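Local coordinates for pyruvate kinase (Pseudomonas aeruginosa, PDB 6QXL), which probably catalyses the last step of glycolysis, phosphate transfer from phosphoenolpyruvate to ADP, and binds glucose-6-phosphate at an allosteric site, at residues Phe92-Ser97 / Val132-Glu137; Gly262-Ile267 / Val278-Gln283; Ile457-Asp462 / Gly468-Met473. One frame throughout, in Å; residues are numbered along the deposited sequence.

Interaction 1. Residues Phe92-Ser97 / Val132-Glu137; sequences FRFSTS and VVMVVE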
# COMPACT_ATOMS: atom_id res chain seq x y z
N PHE A 92 27.29 49.44 13.44
CA PHE A 92 28.22 48.61 14.19
C PHE A 92 29.24 47.98 13.26
O PHE A 92 28.94 47.67 12.12
CB PHE A 92 27.47 47.56 14.99
CG PHE A 92 28.29 46.90 16.04
CD1 PHE A 92 28.52 47.56 17.23
CD2 PHE A 92 28.87 45.65 15.83
CE1 PHE A 92 29.33 46.97 18.21
CE2 PHE A 92 29.66 45.07 16.80
CZ PHE A 92 29.88 45.73 18.00
N ARG A 93 30.45 47.79 13.78
CA ARG A 93 31.56 47.32 12.98
C ARG A 93 32.27 46.14 13.61
O ARG A 93 32.45 46.08 14.83
CB ARG A 93 32.59 48.44 12.80
CG ARG A 93 32.15 49.56 11.90
CD ARG A 93 33.25 50.62 11.76
NE ARG A 93 33.58 51.29 13.01
CZ ARG A 93 34.82 51.37 13.56
NH1 ARG A 93 35.85 50.75 13.04
NH2 ARG A 93 35.00 52.03 14.68
N PHE A 94 32.70 45.22 12.74
CA PHE A 94 33.54 44.10 13.12
C PHE A 94 34.90 44.32 12.46
O PHE A 94 34.96 44.38 11.23
CB PHE A 94 32.92 42.80 12.64
CG PHE A 94 31.54 42.56 13.17
CD1 PHE A 94 31.35 42.05 14.44
CD2 PHE A 94 30.42 42.85 12.40
CE1 PHE A 94 30.09 41.85 14.94
CE2 PHE A 94 29.14 42.65 12.93
CZ PHE A 94 29.00 42.14 14.20
N SER A 95 35.97 44.45 13.26
CA SER A 95 37.26 44.85 12.72
C SER A 95 38.38 43.94 13.15
O SER A 95 38.59 43.72 14.39
CB SER A 95 37.62 46.31 13.11
OG SER A 95 38.87 46.70 12.53
N THR A 96 39.18 43.50 12.21
CA THR A 96 40.38 42.73 12.50
C THR A 96 41.49 43.57 13.05
O THR A 96 42.40 43.06 13.69
CB THR A 96 40.89 41.99 11.24
OG1 THR A 96 41.18 42.94 10.25
CG2 THR A 96 39.84 40.97 10.74
N SER A 97 41.44 44.87 12.86
CA SER A 97 42.48 45.78 13.37
C SER A 97 42.08 46.46 14.70
O SER A 97 42.86 47.14 15.33
CB SER A 97 42.88 46.80 12.27
OG SER A 97 41.83 47.60 11.92
N VAL A 132 20.64 38.60 17.82
CA VAL A 132 20.93 39.88 17.19
C VAL A 132 21.20 39.62 15.72
O VAL A 132 21.83 38.64 15.37
CB VAL A 132 22.15 40.54 17.86
CG1 VAL A 132 22.62 41.76 17.07
CG2 VAL A 132 21.79 40.96 19.29
N VAL A 133 20.69 40.50 14.86
CA VAL A 133 20.86 40.34 13.42
C VAL A 133 21.32 41.67 12.82
O VAL A 133 20.79 42.73 13.16
CB VAL A 133 19.54 39.92 12.72
CG1 VAL A 133 19.75 39.76 11.21
CG2 VAL A 133 19.02 38.63 13.33
N MET A 134 22.31 41.59 11.92
CA MET A 134 22.83 42.76 11.24
C MET A 134 22.96 42.50 9.76
O MET A 134 23.05 41.34 9.33
CB MET A 134 24.20 43.11 11.80
CG MET A 134 24.23 43.15 13.31
SD MET A 134 25.67 44.07 13.81
CE MET A 134 25.74 43.65 15.56
N VAL A 135 22.97 43.59 8.99
CA VAL A 135 23.22 43.52 7.56
C VAL A 135 24.49 44.31 7.24
O VAL A 135 24.71 45.39 7.79
CB VAL A 135 22.00 44.01 6.75
CG1 VAL A 135 21.65 45.46 7.09
CG2 VAL A 135 22.26 43.84 5.24
N VAL A 136 25.30 43.77 6.34
CA VAL A 136 26.56 44.40 5.95
C VAL A 136 26.26 45.53 4.96
O VAL A 136 25.70 45.29 3.89
CB VAL A 136 27.52 43.38 5.31
CG1 VAL A 136 28.81 44.04 4.82
CG2 VAL A 136 27.85 42.26 6.30
N GLU A 137 26.63 46.75 5.33
CA GLU A 137 26.43 47.93 4.47
C GLU A 137 27.66 48.28 3.64
O GLU A 137 27.53 48.77 2.53
CB GLU A 137 26.05 49.15 5.32
CG GLU A 137 24.57 49.20 5.80
CD GLU A 137 24.22 50.50 6.48
OE1 GLU A 137 25.13 51.15 7.04
OE2 GLU A 137 23.01 50.84 6.53
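Met134 reaches two phenylalanines of one strand, Phe92 and Phe94, inside the small beta-barrel lid (B domain) that pyruvate kinases insert into their TIM-barrel domain. The touching is done by the end of the methionine. Its CE lies 3.7 Å from Phe92 CD2, while Phe94 CZ sits 3.8 Å from the same methyl carbon, Met134 CE. The sulfur takes part as well: Met134 SD is 4.9 Å from the centroid of the Phe94 ring, a Met-aromatic contact at an oblique angle, and Met134 SD makes a second, somewhat longer one to the centroid of the Phe92 ring at 5.2 Å. Placement follows from the chain shape. Met134 CG stands opposite the carbonyl carbon (chi1 -48°), and beyond CG the chain is extended, carrying SD and CE across to the rings.

The two rings also touch each other. Phe92 CD2 sits 3.9 Å above the plane of the Phe94 ring, displaced toward its rim, whereas Phe94 CE1 meets Phe92 in plane at the ring edge. The methyl thus touches a pair of rings already in mutual contact.

No hydrogen bond joins 92-97 to 132-137, and the nearest CA atoms, those of Phe92 and Met134, are 8.5 Å apart; strand 143-148 runs between them in the sheet and pairs with Phe92 and Phe94 through Cys146 and Leu144. Leu125 and Leu127 of strand 124-127 add to the packing on Phe94, and Leu127 also meets Met134, making this a wholly buried apolar core. Past Phe94 the strand ends in an ST turn, in which the backbone N of Ser97 donates to Ser95 OG over 3.2 Å at an N-H...O angle of 142°.

Interaction 2. Residues Gly262-Ile267 / Val278-Gln283; sequences GIQKKI and VITATQ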
# COMPACT_ATOMS: atom_id res chain seq x y z
N GLY A 262 11.42 19.75 7.48
CA GLY A 262 11.63 18.74 6.46
C GLY A 262 12.99 18.08 6.61
O GLY A 262 13.11 16.86 6.42
N ILE A 263 13.99 18.87 6.96
CA ILE A 263 15.34 18.39 7.07
C ILE A 263 15.53 17.54 8.35
O ILE A 263 16.20 16.51 8.32
CB ILE A 263 16.37 19.54 6.97
CG1 ILE A 263 16.47 20.05 5.54
CG2 ILE A 263 17.76 19.16 7.46
CD1 ILE A 263 15.53 21.17 5.14
N GLN A 264 14.91 17.95 9.46
CA GLN A 264 14.95 17.13 10.64
C GLN A 264 14.45 15.72 10.32
O GLN A 264 15.09 14.73 10.67
CB GLN A 264 14.12 17.72 11.79
CG GLN A 264 14.14 16.85 13.05
CD GLN A 264 13.29 17.41 14.17
OE1 GLN A 264 13.46 18.54 14.59
NE2 GLN A 264 12.39 16.60 14.70
N LYS A 265 13.33 15.65 9.61
CA LYS A 265 12.76 14.35 9.28
C LYS A 265 13.64 13.57 8.32
O LYS A 265 13.80 12.34 8.50
CB LYS A 265 11.34 14.51 8.75
CG LYS A 265 10.32 14.70 9.87
CD LYS A 265 9.10 15.47 9.44
CE LYS A 265 7.86 15.21 10.34
NZ LYS A 265 7.96 15.77 11.73
N LYS A 266 14.25 14.25 7.35
CA LYS A 266 15.12 13.57 6.42
C LYS A 266 16.36 13.02 7.12
O LYS A 266 16.71 11.85 6.94
CB LYS A 266 15.52 14.51 5.26
CG LYS A 266 16.36 13.82 4.18
CD LYS A 266 15.90 14.12 2.70
CE LYS A 266 16.35 15.43 2.10
NZ LYS A 266 16.05 15.29 0.66
N ILE A 267 16.98 13.84 7.95
CA ILE A 267 18.20 13.41 8.64
C ILE A 267 17.92 12.16 9.49
O ILE A 267 18.67 11.20 9.43
CB ILE A 267 18.76 14.53 9.51
CG1 ILE A 267 19.26 15.70 8.67
CG2 ILE A 267 19.90 14.01 10.38
CD1 ILE A 267 19.40 16.99 9.44
N VAL A 278 20.74 8.61 15.90
CA VAL A 278 20.45 10.02 15.65
C VAL A 278 19.89 10.73 16.87
O VAL A 278 19.02 10.21 17.55
CB VAL A 278 19.52 10.19 14.42
CG1 VAL A 278 18.21 9.45 14.58
CG2 VAL A 278 19.27 11.66 14.13
N ILE A 279 20.41 11.93 17.11
CA ILE A 279 20.00 12.81 18.21
C ILE A 279 19.32 14.07 17.64
O ILE A 279 19.81 14.68 16.70
CB ILE A 279 21.23 13.29 18.99
CG1 ILE A 279 22.05 12.11 19.54
CG2 ILE A 279 20.83 14.21 20.14
CD1 ILE A 279 23.47 12.52 19.88
N THR A 280 18.21 14.48 18.25
CA THR A 280 17.55 15.75 17.92
C THR A 280 17.86 16.75 19.03
O THR A 280 17.74 16.42 20.20
CB THR A 280 16.03 15.57 17.78
OG1 THR A 280 15.75 14.62 16.76
CG2 THR A 280 15.35 16.87 17.39
N ALA A 281 18.25 17.98 18.66
CA ALA A 281 18.77 18.94 19.65
C ALA A 281 18.31 20.37 19.46
O ALA A 281 17.84 20.76 18.39
CB ALA A 281 20.29 18.91 19.65
N THR A 282 18.50 21.15 20.53
CA THR A 282 18.46 22.61 20.55
C THR A 282 17.09 23.25 20.75
O THR A 282 16.22 23.20 19.89
CB THR A 282 19.21 23.19 19.34
OG1 THR A 282 20.52 22.62 19.29
CG2 THR A 282 19.34 24.67 19.46
N GLN A 283 16.92 23.86 21.92
CA GLN A 283 15.74 24.62 22.30
C GLN A 283 14.49 23.78 22.39
O GLN A 283 13.38 24.30 22.28
CB GLN A 283 15.49 25.81 21.36
CG GLN A 283 16.69 26.73 21.17
CD GLN A 283 16.28 28.09 20.59
OE1 GLN A 283 15.96 28.21 19.41
NE2 GLN A 283 16.22 29.10 21.46
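Gln264 leaves the helix with CG trans to its backbone nitrogen (chi1 179°) and chi2 at -178°, an extended chain that carries its carboxamide to the methyl of Thr280. On the strand side, chi1 of Thr280 (-59°) sets CG2 opposite its own backbone N and leaves OG1 beside that nitrogen. Thr280 CG2 consequently meets the amide group: it is 3.8 Å from Gln264 OE1, 3.9 Å from Gln264 CD and 4.0 Å from Gln264 NE2. The near equality of these distances indicates that the methyl sits over one face of the amide, nearly above CD, and not at its edge, with the two side chains crossing at about a right angle.

This is van der Waals packing, and the polar ends bond to other residues. Gln264 OE1 is hydrogen-bonded to Arg248 NH1, while Thr280 OG1 pairs with Thr310 OG1. Arg248 also donates, through NE and NH2, to the carbonyl oxygens of Ala281 and Thr282, and so links the helix side chain to the backbone of those two residues.

One helical turn further on, Ile267 CG2 approaches Val278 CG2 at 4.5 Å, a looser apolar touch. The CA atoms are 7.9 Å apart for Gln264 and Thr280 and 8.1 Å for Ile267 and Val278, so the spacing between helix and strand hardly changes over this length. Ile267 also rests on Val244 and Val246 of the preceding barrel strand. A helix bridging strands 243-247 and 277-281, which lie side by side and parallel, belongs to the beta-alpha-beta crossover of a TIM barrel.

Interaction 3. Residues Ile457-Asp462 / Gly468-Met473; sequences ILTKGD and GGTNTM. With G6P (6-O-phosphono-alpha-D-glucopyranose), chain M.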
# COMPACT_ATOMS: atom_id res chain seq x y z
N ILE A 457 13.49 -13.90 22.99
CA ILE A 457 14.38 -14.17 21.87
C ILE A 457 15.81 -14.03 22.37
O ILE A 457 16.12 -13.06 23.06
CB ILE A 457 14.17 -13.21 20.69
CG1 ILE A 457 12.83 -13.52 20.02
CG2 ILE A 457 15.30 -13.31 19.68
CD1 ILE A 457 12.50 -12.61 18.86
N LEU A 458 16.66 -14.98 22.03
CA LEU A 458 18.07 -14.87 22.33
C LEU A 458 18.83 -14.90 21.03
O LEU A 458 18.57 -15.75 20.18
CB LEU A 458 18.51 -16.01 23.25
CG LEU A 458 19.90 -15.84 23.86
CD1 LEU A 458 19.95 -16.52 25.21
CD2 LEU A 458 21.02 -16.38 22.98
N THR A 459 19.78 -13.99 20.88
CA THR A 459 20.67 -14.01 19.72
C THR A 459 22.10 -14.09 20.17
O THR A 459 22.47 -13.54 21.21
CB THR A 459 20.51 -12.74 18.82
OG1 THR A 459 20.97 -11.57 19.52
CG2 THR A 459 19.04 -12.55 18.40
N LYS A 460 22.91 -14.78 19.39
CA LYS A 460 24.32 -14.95 19.69
C LYS A 460 25.04 -15.47 18.47
O LYS A 460 24.42 -15.68 17.41
CB LYS A 460 24.49 -15.93 20.85
CG LYS A 460 24.10 -17.34 20.53
CD LYS A 460 24.40 -18.31 21.67
CE LYS A 460 24.19 -19.72 21.10
NZ LYS A 460 24.19 -20.77 22.13
N GLY A 461 26.33 -15.68 18.62
CA GLY A 461 27.15 -16.34 17.61
C GLY A 461 27.70 -17.65 18.15
O GLY A 461 27.22 -18.16 19.19
N ASP A 462 28.71 -18.17 17.48
CA ASP A 462 29.26 -19.50 17.82
C ASP A 462 30.21 -19.42 19.00
O ASP A 462 30.03 -20.14 19.98
CB ASP A 462 29.95 -20.14 16.62
CG ASP A 462 28.99 -20.44 15.46
OD1 ASP A 462 27.86 -20.96 15.73
OD2 ASP A 462 29.40 -20.18 14.29
N GLY A 468 31.34 -9.49 15.71
CA GLY A 468 30.84 -9.53 14.34
C GLY A 468 30.36 -10.87 13.81
O GLY A 468 30.14 -11.01 12.62
N GLY A 469 30.15 -11.86 14.68
CA GLY A 469 29.70 -13.18 14.28
C GLY A 469 28.34 -13.57 14.84
O GLY A 469 28.12 -14.76 15.00
N THR A 470 27.41 -12.63 15.11
CA THR A 470 26.06 -13.04 15.47
C THR A 470 25.46 -13.82 14.30
O THR A 470 25.48 -13.32 13.17
CB THR A 470 25.13 -11.87 15.82
OG1 THR A 470 25.58 -11.22 17.00
CG2 THR A 470 23.71 -12.34 16.10
N ASN A 471 24.98 -15.03 14.56
CA ASN A 471 24.41 -15.86 13.51
C ASN A 471 23.28 -16.78 13.95
O ASN A 471 22.92 -17.67 13.21
CB ASN A 471 25.52 -16.67 12.86
CG ASN A 471 26.07 -17.78 13.76
OD1 ASN A 471 25.64 -17.96 14.93
ND2 ASN A 471 26.98 -18.55 13.20
N THR A 472 22.71 -16.57 15.14
CA THR A 472 21.75 -17.52 15.67
C THR A 472 20.62 -16.77 16.34
O THR A 472 20.85 -15.78 17.02
CB THR A 472 22.44 -18.45 16.71
OG1 THR A 472 23.58 -19.10 16.10
CG2 THR A 472 21.47 -19.51 17.28
N MET A 473 19.41 -17.28 16.21
CA MET A 473 18.25 -16.70 16.86
C MET A 473 17.49 -17.84 17.47
O MET A 473 17.17 -18.79 16.77
CB MET A 473 17.35 -15.99 15.83
CG MET A 473 16.12 -15.30 16.43
SD MET A 473 14.96 -14.66 15.22
CE MET A 473 13.84 -16.06 15.13
C1 G6P M . 27.89 -12.65 20.75
C2 G6P M . 29.17 -13.39 21.07
C3 G6P M . 29.75 -13.69 19.69
C4 G6P M . 29.45 -12.66 18.62
C5 G6P M . 29.34 -11.34 19.38
C6 G6P M . 29.28 -10.18 18.41
O1 G6P M . 27.17 -12.73 21.97
O2 G6P M . 30.06 -12.65 21.95
O3 G6P M . 29.03 -14.85 19.35
O4 G6P M . 30.43 -12.69 17.55
O5 G6P M . 28.21 -11.35 20.25
O6 G6P M . 28.55 -9.06 18.87
P G6P M . 28.54 -7.66 18.00
O1P G6P M . 29.67 -6.80 18.51
O2P G6P M . 27.14 -7.41 18.52
O3P G6P M . 28.85 -7.82 16.49
O HOH W 1 23.77 -11.23 19.24
O HOH W 2 30.04 -16.50 15.18
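The Asn471 amide and the Asp462 carboxylate meet with their planes 72° apart, so the two flat groups do not pair side by side. Asn471 ND2 donates over 3.1 Å to Asp462 OD2, coming from above the carboxylate plane, about 50° out of it. At the other end of the amide, Thr472 OG1 donates to Asn471 OD1 over a short 2.6 Å, again from above the carbonyl plane, while the CA of Gly461 also lies near this oxygen. Asn471 CG sits between the backbone N and the carbonyl carbon (chi1 71°), which folds the amide back toward Gly461 and Asp462.

The backbones explain the irregularity here. Lys460 N donates to Thr472 O at 3.3 Å, and Lys460 O accepts from Asn471 N at 3.0 Å, plus a weak, more bent bond from Thr472 N. With Asn471 and Thr472 both facing Lys460, this is a classic beta bulge. Farther along, Thr459 and Met473 form a non-hydrogen-bonded pair, and Ile457 CG2 packs on Met473 CG. One water bridges Thr459 OG1 and Thr470 OG1, and Thr470 OG1 is also hydrogen-bonded to Thr389 OG1.

Beyond the bulge the hairpin turns to the sugar phosphate. Gly469 N donates to O4 of glucose-6-phosphate at 3.0 Å, Gly468 N donates to its phosphate oxygen O3P at 3.1 Å, and Gly461 N lies 2.9 Å from its O3. Thr472 and Met473 continue the sheet into a neighbouring subunit. A bulged antiparallel hairpin thus supplies both part of the glucose-6-phosphate pocket and part of a subunit interface in the C-terminal alpha/beta domain.

Overall arrangement
The three contacts follow one another along the chain, and each reports on a different part of the subunit. Interaction 1 belongs to the mixed sheet of the lid, interaction 2 to the closed eight-stranded parallel barrel, and interaction 3 to the five-stranded sheet of the C-terminal domain. Centres of interactions 1 and 2 are 31 Å apart, those of 2 and 3 are 33 Å, and those of 1 and 3 are 60 Å, on opposite sides of the chain's centre. The barrel, whose Glu223 and Asp250 hold magnesium, therefore lies between the lid and the glucose-6-phosphate site, so an effect of glucose-6-phosphate on the active site would probably have to act over a long range.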